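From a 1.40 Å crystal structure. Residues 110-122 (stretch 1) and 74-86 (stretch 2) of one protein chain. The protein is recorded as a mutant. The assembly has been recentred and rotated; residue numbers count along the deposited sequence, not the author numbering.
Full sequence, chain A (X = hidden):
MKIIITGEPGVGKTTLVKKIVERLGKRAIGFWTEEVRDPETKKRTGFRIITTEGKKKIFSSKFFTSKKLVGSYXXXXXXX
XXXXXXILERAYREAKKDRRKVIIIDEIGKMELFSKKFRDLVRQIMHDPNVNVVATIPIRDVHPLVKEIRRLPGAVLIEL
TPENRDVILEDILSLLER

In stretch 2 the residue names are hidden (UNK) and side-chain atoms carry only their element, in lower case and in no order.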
ATOM      1  N   LYS A 110      -9.096  -2.456  -4.400  1.00 11.91           N
ATOM      2  CA  LYS A 110      -9.788  -3.352  -5.303  1.00 12.56           C
ATOM      3  C   LYS A 110      -8.935  -3.806  -6.500  1.00 12.51           C
ATOM      4  O   LYS A 110      -8.947  -4.980  -6.848  1.00 13.49           O
ATOM      5  CB  LYS A 110     -11.087  -2.711  -5.797  1.00 13.52           C
ATOM      6  CG  LYS A 110     -11.982  -3.710  -6.521  1.00 15.46           C
ATOM      7  CD  LYS A 110     -12.794  -4.527  -5.527  1.00 18.94           C
ATOM      8  CE  LYS A 110     -13.843  -5.373  -6.221  1.00 21.39           C
ATOM      9  NZ  LYS A 110     -13.217  -6.304  -7.205  1.00 22.93           N
HETATM   10  N   MSE A 111      -8.196  -2.886  -7.116  1.00 12.52           N
HETATM   11  CA  MSE A 111      -7.390  -3.245  -8.282  1.00 12.58           C
HETATM   12  C   MSE A 111      -6.286  -4.224  -7.928  1.00 11.24           C
HETATM   13  O   MSE A 111      -6.078  -5.216  -8.635  1.00 12.19           O
HETATM   14  CB  MSE A 111      -6.815  -2.008  -8.940  1.00 13.11           C
HETATM   15  CG  MSE A 111      -7.893  -1.081  -9.422  1.00 16.34           C
HETATM   16 SE   MSE A 111      -7.183   0.507 -10.216  1.00 22.33          SE
HETATM   17  CE  MSE A 111      -5.788   0.936  -8.958  1.00 23.93           C
ATOM     18  N   GLU A 112      -5.644  -4.012  -6.790  1.00 10.02           N
ATOM     19  CA  GLU A 112      -4.548  -4.872  -6.364  1.00  9.97           C
ATOM     20  C   GLU A 112      -5.048  -6.244  -5.901  1.00 10.07           C
ATOM     21  O   GLU A 112      -4.374  -7.264  -6.087  1.00 10.89           O
ATOM     22  CB  GLU A 112      -3.759  -4.184  -5.243  1.00  9.66           C
ATOM     23  CG  GLU A 112      -3.098  -2.894  -5.706  1.00 10.24           C
ATOM     24  CD  GLU A 112      -3.957  -1.641  -5.590  1.00 12.28           C
ATOM     25  OE1 GLU A 112      -5.156  -1.677  -5.224  1.00 11.44           O
ATOM     26  OE2 GLU A 112      -3.396  -0.549  -5.850  1.00 16.35           O
ATOM     27  N   LEU A 113      -6.235  -6.260  -5.302  1.00 10.71           N
ATOM     28  CA  LEU A 113      -6.772  -7.461  -4.660  1.00 11.41           C
ATOM     29  C   LEU A 113      -7.264  -8.512  -5.658  1.00 11.50           C
ATOM     30  O   LEU A 113      -7.608  -9.610  -5.250  1.00 12.95           O
ATOM     31  CB  LEU A 113      -7.845  -7.093  -3.618  1.00 11.72           C
ATOM     32  CG  LEU A 113      -7.241  -6.434  -2.363  1.00 12.46           C
ATOM     33  CD1 LEU A 113      -8.335  -5.800  -1.524  1.00 13.15           C
ATOM     34  CD2 LEU A 113      -6.454  -7.408  -1.511  1.00 12.79           C
ATOM     35  N   PHE A 114      -7.256  -8.202  -6.960  1.00 11.48           N
ATOM     36  CA  PHE A 114      -7.489  -9.238  -7.966  1.00 12.01           C
ATOM     37  C   PHE A 114      -6.374 -10.282  -7.967  1.00 12.27           C
ATOM     38  O   PHE A 114      -6.570 -11.385  -8.473  1.00 14.27           O
ATOM     39  CB  PHE A 114      -7.603  -8.629  -9.359  1.00 12.18           C
ATOM     40  CG  PHE A 114      -8.918  -7.977  -9.646  1.00 13.28           C
ATOM     41  CD1 PHE A 114     -10.093  -8.726  -9.711  1.00 14.98           C
ATOM     42  CD2 PHE A 114      -8.981  -6.620  -9.904  1.00 14.26           C
ATOM     43  CE1 PHE A 114     -11.317  -8.099 -10.012  1.00 15.69           C
ATOM     44  CE2 PHE A 114     -10.198  -6.001 -10.201  1.00 14.93           C
ATOM     45  CZ  PHE A 114     -11.356  -6.740 -10.248  1.00 15.75           C
ATOM     46  N   SER A 115      -5.223  -9.965  -7.383  1.00 11.99           N
ATOM     47  CA  SER A 115      -4.105 -10.914  -7.329  1.00 11.79           C
ATOM     48  C   SER A 115      -4.183 -11.795  -6.091  1.00 12.31           C
ATOM     49  O   SER A 115      -4.087 -11.293  -4.963  1.00 12.01           O
ATOM     50  CB  SER A 115      -2.778 -10.146  -7.346  1.00 11.82           C
ATOM     51  OG  SER A 115      -1.715 -10.942  -6.859  1.00 11.24           O
ATOM     52  N   LYS A 116      -4.343 -13.100  -6.298  1.00 12.86           N
ATOM     53  CA  LYS A 116      -4.373 -14.066  -5.205  1.00 13.19           C
ATOM     54  C   LYS A 116      -3.041 -14.056  -4.472  1.00 12.33           C
ATOM     55  O   LYS A 116      -2.989 -14.082  -3.245  1.00 12.48           O
ATOM     56  CB  LYS A 116      -4.699 -15.477  -5.725  1.00 14.53           C
ATOM     57  CG  LYS A 116      -4.572 -16.560  -4.654  1.00 17.25           C
ATOM     58  CD  LYS A 116      -5.382 -17.819  -4.989  1.00 20.18           C
ATOM     59  CE  LYS A 116      -4.951 -19.012  -4.140  1.00 22.96           C
ATOM     60  NZ  LYS A 116      -4.940 -18.718  -2.668  1.00 24.61           N
ATOM     61  N   LYS A 117      -1.948 -14.011  -5.225  1.00 12.07           N
ATOM     62  CA  LYS A 117      -0.640 -13.972  -4.606  1.00 12.03           C
ATOM     63  C   LYS A 117      -0.523 -12.763  -3.667  1.00 11.03           C
ATOM     64  O   LYS A 117       0.010 -12.877  -2.562  1.00 11.29           O
ATOM     65  CB  LYS A 117       0.470 -13.910  -5.662  1.00 12.62           C
ATOM     66  CG  LYS A 117       0.662 -15.197  -6.453  1.00 15.96           C
ATOM     67  CD  LYS A 117       1.747 -14.996  -7.487  1.00 20.90           C
ATOM     68  CE  LYS A 117       1.852 -16.150  -8.465  1.00 24.32           C
ATOM     69  NZ  LYS A 117       2.976 -15.917  -9.419  1.00 26.61           N
ATOM     70  N   PHE A 118      -1.034 -11.613  -4.107  1.00 10.43           N
ATOM     71  CA  PHE A 118      -1.012 -10.413  -3.281  1.00  9.96           C
ATOM     72  C   PHE A 118      -1.894 -10.585  -2.039  1.00  9.98           C
ATOM     73  O   PHE A 118      -1.471 -10.243  -0.937  1.00  9.66           O
ATOM     74  CB  PHE A 118      -1.466  -9.214  -4.105  1.00  9.48           C
ATOM     75  CG  PHE A 118      -1.476  -7.899  -3.352  1.00  9.21           C
ATOM     76  CD1 PHE A 118      -0.289  -7.277  -2.942  1.00  9.52           C
ATOM     77  CD2 PHE A 118      -2.689  -7.276  -3.084  1.00  8.98           C
ATOM     78  CE1 PHE A 118      -0.308  -6.034  -2.272  1.00  8.96           C
ATOM     79  CE2 PHE A 118      -2.719  -6.042  -2.411  1.00  9.82           C
ATOM     80  CZ  PHE A 118      -1.532  -5.425  -2.002  1.00  9.56           C
ATOM     81  N   ARG A 119      -3.110 -11.085  -2.217  1.00 10.84           N
ATOM     82  CA  ARG A 119      -3.981 -11.310  -1.054  1.00 10.99           C
ATOM     83  C   ARG A 119      -3.310 -12.184   0.009  1.00 11.28           C
ATOM     84  O   ARG A 119      -3.320 -11.858   1.206  1.00 11.74           O
ATOM     85  CB  ARG A 119      -5.302 -11.959  -1.464  1.00 11.73           C
ATOM     86  CG  ARG A 119      -6.179 -11.118  -2.365  1.00 12.79           C
ATOM     87  CD  ARG A 119      -7.599 -11.633  -2.515  1.00 14.40           C
ATOM     88  NE  ARG A 119      -7.703 -13.002  -3.019  1.00 15.73           N
ATOM     89  CZ  ARG A 119      -7.771 -13.350  -4.296  1.00 15.80           C
ATOM     90  NH1 ARG A 119      -7.695 -12.434  -5.247  1.00 15.73           N
ATOM     91  NH2 ARG A 119      -7.916 -14.630  -4.636  1.00 18.18           N
ATOM     92  N   ASP A 120      -2.713 -13.290  -0.424  1.00 11.62           N
ATOM     93  CA  ASP A 120      -2.123 -14.242   0.511  1.00 12.53           C
ATOM     94  C   ASP A 120      -0.920 -13.625   1.222  1.00 11.98           C
ATOM     95  O   ASP A 120      -0.740 -13.797   2.426  1.00 13.08           O
ATOM     96  CB  ASP A 120      -1.731 -15.541  -0.201  1.00 14.06           C
ATOM     97  CG  ASP A 120      -2.931 -16.307  -0.752  1.00 15.98           C
ATOM     98  OD1 ASP A 120      -4.077 -16.069  -0.306  1.00 17.59           O
ATOM     99  OD2 ASP A 120      -2.813 -17.146  -1.662  1.00 19.32           O
ATOM    100  N   LEU A 121      -0.072 -12.930   0.471  1.00 11.63           N
ATOM    101  CA  LEU A 121       1.102 -12.314   1.059  1.00 11.62           C
ATOM    102  C   LEU A 121       0.724 -11.151   2.004  1.00 11.43           C
ATOM    103  O   LEU A 121       1.302 -11.009   3.088  1.00 11.91           O
ATOM    104  CB  LEU A 121       2.058 -11.863  -0.051  1.00 12.74           C
ATOM    105  CG  LEU A 121       3.398 -11.279   0.372  1.00 13.29           C
ATOM    106  CD1 LEU A 121       4.164 -12.168   1.319  1.00 14.60           C
ATOM    107  CD2 LEU A 121       4.212 -11.048  -0.886  1.00 13.92           C
ATOM    108  N   VAL A 122      -0.261 -10.343   1.611  1.00 11.25           N
ATOM    109  CA  VAL A 122      -0.780  -9.307   2.507  1.00 12.17           C
ATOM    110  C   VAL A 122      -1.302  -9.893   3.822  1.00 12.26           C
ATOM    111  O   VAL A 122      -0.987  -9.367   4.885  1.00 12.71           O
ATOM    112  CB  VAL A 122      -1.851  -8.442   1.813  1.00 12.17           C
ATOM    113  CG1 VAL A 122      -2.705  -7.633   2.817  1.00 13.50           C
ATOM    114  CG2 VAL A 122      -1.182  -7.532   0.802  1.00 12.68           C
ATOM    115  N   UNK A  74      -9.080  -1.521 -16.850  1.00 12.14           N
ATOM    116  CA  UNK A  74      -8.724  -2.925 -16.972  1.00 11.81           C
ATOM    117  C   UNK A  74      -7.458  -3.191 -16.182  1.00 10.59           C
ATOM    118  O   UNK A  74      -6.482  -2.457 -16.318  1.00 10.19           O
ATOM    119  N   UNK A  75      -7.499  -4.210 -15.330  1.00 10.67           N
ATOM    120  CA  UNK A  75      -6.370  -4.552 -14.470  1.00 10.60           C
ATOM    121  C   UNK A  75      -5.609  -5.758 -15.016  1.00 10.55           C
ATOM    122  O   UNK A  75      -6.191  -6.832 -15.270  1.00 11.66           O
ATOM    123  c   UNK A  75      -7.555  -3.661 -12.430  1.00 12.61           C
ATOM    124  c   UNK A  75      -5.626  -5.239 -12.150  1.00 11.63           C
ATOM    125  c   UNK A  75      -6.821  -4.859 -13.029  1.00 10.52           C
ATOM    126  N   UNK A  76      -4.306  -5.568 -15.203  1.00 10.21           N
ATOM    127  CA  UNK A  76      -3.434  -6.664 -15.592  1.00 10.21           C
ATOM    128  C   UNK A  76      -2.721  -7.190 -14.352  1.00 10.18           C
ATOM    129  O   UNK A  76      -1.758  -6.571 -13.832  1.00  9.74           O
ATOM    130  o   UNK A  76      -1.194  -8.241 -16.510  1.00 11.84           O
ATOM    131  c   UNK A  76      -1.671  -7.374 -17.246  1.00 10.69           C
ATOM    132  n   UNK A  76      -1.534  -7.396 -18.584  1.00 13.53           N
ATOM    133  c   UNK A  76      -2.447  -6.216 -16.661  1.00 10.61           C
ATOM    134  N   UNK A  77      -3.255  -8.297 -13.844  1.00 10.20           N
ATOM    135  CA  UNK A  77      -2.789  -8.887 -12.598  1.00 11.26           C
ATOM    136  C   UNK A  77      -1.311  -9.268 -12.702  1.00 11.60           C
ATOM    137  O   UNK A  77      -0.552  -9.098 -11.748  1.00 12.23           O
ATOM    138  c   UNK A  77      -3.009 -10.928 -11.098  1.00 12.22           C
ATOM    139  c   UNK A  77      -5.052  -9.624 -11.828  1.00 13.29           C
ATOM    140  c   UNK A  77      -3.662 -10.094 -12.211  1.00 11.43           C
ATOM    141  N   UNK A  78      -0.912  -9.787 -13.864  1.00 11.61           N
ATOM    142  CA  UNK A  78       0.459 -10.216 -14.105  1.00 12.73           C
ATOM    143  C   UNK A  78       1.422  -9.022 -14.064  1.00 11.63           C
ATOM    144  O   UNK A  78       2.497  -9.108 -13.455  1.00 11.76           O
ATOM    145  o   UNK A  78      -2.167 -13.124 -14.374  1.00 25.33           O
ATOM    146  c   UNK A  78      -0.107 -12.384 -15.392  1.00 18.49           C
ATOM    147  n   UNK A  78      -2.346 -11.484 -15.934  1.00 20.24           N
ATOM    148  c   UNK A  78       0.550 -10.980 -15.436  1.00 13.86           C
ATOM    149  c   UNK A  78      -1.639 -12.362 -15.195  1.00 21.99           C
ATOM    150  N   UNK A  79       1.030  -7.893 -14.661  1.00 11.21           N
ATOM    151  CA  UNK A  79       1.873  -6.708 -14.612  1.00 11.06           C
ATOM    152  C   UNK A  79       2.044  -6.210 -13.183  1.00 10.62           C
ATOM    153  O   UNK A  79       3.129  -5.802 -12.794  1.00 11.08           O
ATOM    154  c   UNK A  79       0.807  -4.793 -17.793  1.00 12.13           C
ATOM    155  c   UNK A  79       1.337  -5.766 -16.957  1.00 11.44           C
ATOM    156  c   UNK A  79       1.451  -6.041 -19.735  1.00 13.94           C
ATOM    157  c   UNK A  79       1.283  -5.570 -15.448  1.00 11.82           C
ATOM    158  c   UNK A  79       2.000  -7.030 -18.932  1.00 12.80           C
ATOM    159  c   UNK A  79       0.862  -4.923 -19.179  1.00 13.97           C
ATOM    160  o   UNK A  79       1.480  -6.142 -21.125  1.00 15.67           O
ATOM    161  c   UNK A  79       1.944  -6.882 -17.535  1.00 12.42           C
ATOM    162  N   UNK A  80       0.955  -6.241 -12.418  1.00 10.10           N
ATOM    163  CA  UNK A  80       1.015  -5.830 -11.026  1.00  9.73           C
ATOM    164  C   UNK A  80       1.957  -6.746 -10.244  1.00  9.09           C
ATOM    165  O   UNK A  80       2.858  -6.283  -9.532  1.00  9.22           O
ATOM    166  c   UNK A  80      -0.120  -4.337  -8.434  1.00  9.00           C
ATOM    167  c   UNK A  80      -0.395  -5.120  -6.168  1.00 10.00           C
ATOM    168  c   UNK A  80      -0.098  -4.088  -7.050  1.00 10.52           C
ATOM    169  c   UNK A  80      -0.686  -6.399  -6.656  1.00 10.63           C
ATOM    170  c   UNK A  80      -0.396  -5.597  -8.929  1.00  8.97           C
ATOM    171  c   UNK A  80      -0.685  -6.623  -8.040  1.00  9.26           C
ATOM    172  c   UNK A  80      -0.390  -5.834 -10.411  1.00  9.13           C
ATOM    173  N   UNK A  81       1.754  -8.053 -10.386  1.00  9.56           N
ATOM    174  CA  UNK A  81       2.517  -9.047  -9.632  1.00 10.02           C
ATOM    175  C   UNK A  81       3.994  -9.011  -9.955  1.00 10.34           C
ATOM    176  O   UNK A  81       4.818  -9.240  -9.077  1.00 10.49           O
ATOM    177  o   UNK A  81       0.498 -12.785 -10.464  1.00 17.36           O
ATOM    178  c   UNK A  81       0.039 -12.089  -9.529  1.00 13.19           C
ATOM    179  o   UNK A  81      -0.931 -12.451  -8.849  1.00 12.60           O
ATOM    180  c   UNK A  81       0.644 -10.722  -9.219  1.00 10.85           C
ATOM    181  c   UNK A  81       1.973 -10.455  -9.899  1.00 10.13           C
ATOM    182  N   UNK A  82       4.323  -8.704 -11.209  1.00 11.53           N
ATOM    183  CA  UNK A  82       5.710  -8.672 -11.659  1.00 12.54           C
ATOM    184  C   UNK A  82       6.568  -7.803 -10.744  1.00 11.90           C
ATOM    185  O   UNK A  82       7.723  -8.138 -10.466  1.00 12.81           O
ATOM    186  o   UNK A  82       8.218  -7.322 -15.632  1.00 25.48           O
ATOM    187  o   UNK A  82       6.092  -7.878 -15.855  1.00 23.95           O
ATOM    188  c   UNK A  82       5.777  -8.144 -13.095  1.00 13.62           C
ATOM    189  c   UNK A  82       7.133  -8.298 -13.757  1.00 17.84           C
ATOM    190  c   UNK A  82       7.145  -7.797 -15.186  1.00 22.43           C
ATOM    191  N   UNK A  83       6.007  -6.682 -10.284  1.00 10.74           N
ATOM    192  CA  UNK A  83       6.723  -5.759  -9.412  1.00 10.86           C
ATOM    193  C   UNK A  83       6.331  -5.930  -7.949  1.00  9.49           C
ATOM    194  O   UNK A  83       7.194  -5.887  -7.081  1.00 10.36           O
ATOM    195  c   UNK A  83       7.287  -4.562 -12.252  1.00 14.89           C
ATOM    196  c   UNK A  83       6.499  -4.299  -9.855  1.00 11.04           C
ATOM    197  c   UNK A  83       7.214  -2.301 -11.144  1.00 12.56           C
ATOM    198  c   UNK A  83       7.442  -3.787 -10.943  1.00 12.09           C
ATOM    199  N   UNK A  84       5.046  -6.146  -7.675  1.00  9.08           N
ATOM    200  CA  UNK A  84       4.564  -6.167  -6.287  1.00  8.99           C
ATOM    201  C   UNK A  84       5.088  -7.356  -5.499  1.00  8.90           C
ATOM    202  O   UNK A  84       5.471  -7.214  -4.344  1.00  9.06           O
ATOM    203  c   UNK A  84       3.043  -6.149  -6.228  1.00  9.70           C
ATOM    204  N   UNK A  85       5.075  -8.541  -6.102  1.00  8.94           N
ATOM    205  CA  UNK A  85       5.354  -9.738  -5.314  1.00  9.75           C
ATOM    206  C   UNK A  85       6.825  -9.820  -4.880  1.00  9.70           C
ATOM    207  O   UNK A  85       7.101 -10.004  -3.685  1.00 10.19           O
ATOM    208  c   UNK A  85       2.438 -10.669  -5.022  1.00 12.27           C
ATOM    209  c   UNK A  85       5.154 -12.259  -5.144  1.00 11.04           C
ATOM    210  c   UNK A  85       3.320 -10.904  -6.272  1.00 10.62           C
ATOM    211  c   UNK A  85       4.833 -11.023  -6.009  1.00  9.95           C
ATOM    212  N   UNK A  86       7.783  -9.661  -5.798  1.00  9.82           N
ATOM    213  CA  UNK A  86       9.172  -9.772  -5.352  1.00 10.39           C
ATOM    214  C   UNK A  86       9.554  -8.679  -4.352  1.00  9.47           C
ATOM    215  O   UNK A  86      10.278  -8.990  -3.403  1.00  9.71           O
ATOM    216  c   UNK A  86       9.072  -9.279  -7.703  1.00 12.03           C
ATOM    217  c   UNK A  86       7.674  -9.551  -7.269  1.00 10.44           C
ATOM    218  c   UNK A  86       9.994  -9.716  -6.645  1.00 11.56           C
TER
HETATM  219  O   HOH W   1      -2.306 -14.712  -8.230  1.00 20.18           O
HETATM  220  O   HOH W   2       2.778 -13.378 -11.680  1.00 31.10           O

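Position 74 has no side-chain atoms, only a strand backbone, and nothing of stretch 1 comes near it: Gly74. Position 75 carries three carbons, one bearing the other two. It points toward stretch 1, where one tip packs against Met111 (a selenomethionine), and the same tip approaches the Phe114 ring obliquely. This is Val75, its short apolar fork fitting a buried site; its CG2 is 3.9 Å from Met111 CB and 4.1 Å from Phe114 CD2.

Position 76 has two carbons, the second carrying one oxygen and one nitrogen, and it touches nothing on stretch 1. It is Asn76, the N-cap: its OD1 accepts from the backbone N of position 79 at 2.9 Å, satisfying an amide in the first helical turn. Position 77 is again a three-carbon fork, resting on Phe114 and Ser115. It is Val77, with CG2 3.7 Å from Phe114 CB and CG1 3.8 Å from Ser115 CB.

Position 78 has three carbons ending in one oxygen and one nitrogen, exposed and free of stretch 1: Gln78, a polar chain suited to solvent. Position 79, one carbon and a six-carbon ring bearing an oxygen, is also exposed and out of reach: Tyr79.

Position 80 has one carbon and a bare six-carbon ring, wedged among Glu112, Ser115 and Phe118. It is Phe80. Its CE1 lies 3.5 Å from Glu112 CG, while its edge meets the face of Phe118, with planes at 84° and CE2 3.7 Å from Phe118 CG.

Position 81 has three carbons, the third carrying two oxygens, one of them beside the Ser115 hydroxyl. It is Glu81; Ser115 OG donates to its OE2 at 2.6 Å. Position 82 has the same composition but reaches no part of stretch 1: Glu82, at home in solvent. Position 83, four carbons forked at the second, is Leu83, also out of reach.

Position 84 has a single carbon, directed toward stretch 1 from a buried site: Ala84. Position 85 has four carbons forked at the first, with one two-carbon arm extending to Lys117 and Phe118. It is Ile85, whose CD1 lies 3.8 Å from Lys117 CB and 3.7 Å from Phe118 N. At position 86 three carbons close a ring onto the backbone nitrogen: Pro86. Without an amide hydrogen, that nitrogen cannot bond to the preceding turn, and the helix kinks here.

The two helices run at 24°, their apolar side chains packing together. Ser115 OG serves both sides, accepting from Phe118 N while donating to Glu81; water 1 links Glu81 OE2 to Lys117 N.

Stretch 2 74-86: GVNVQYFEELAIP
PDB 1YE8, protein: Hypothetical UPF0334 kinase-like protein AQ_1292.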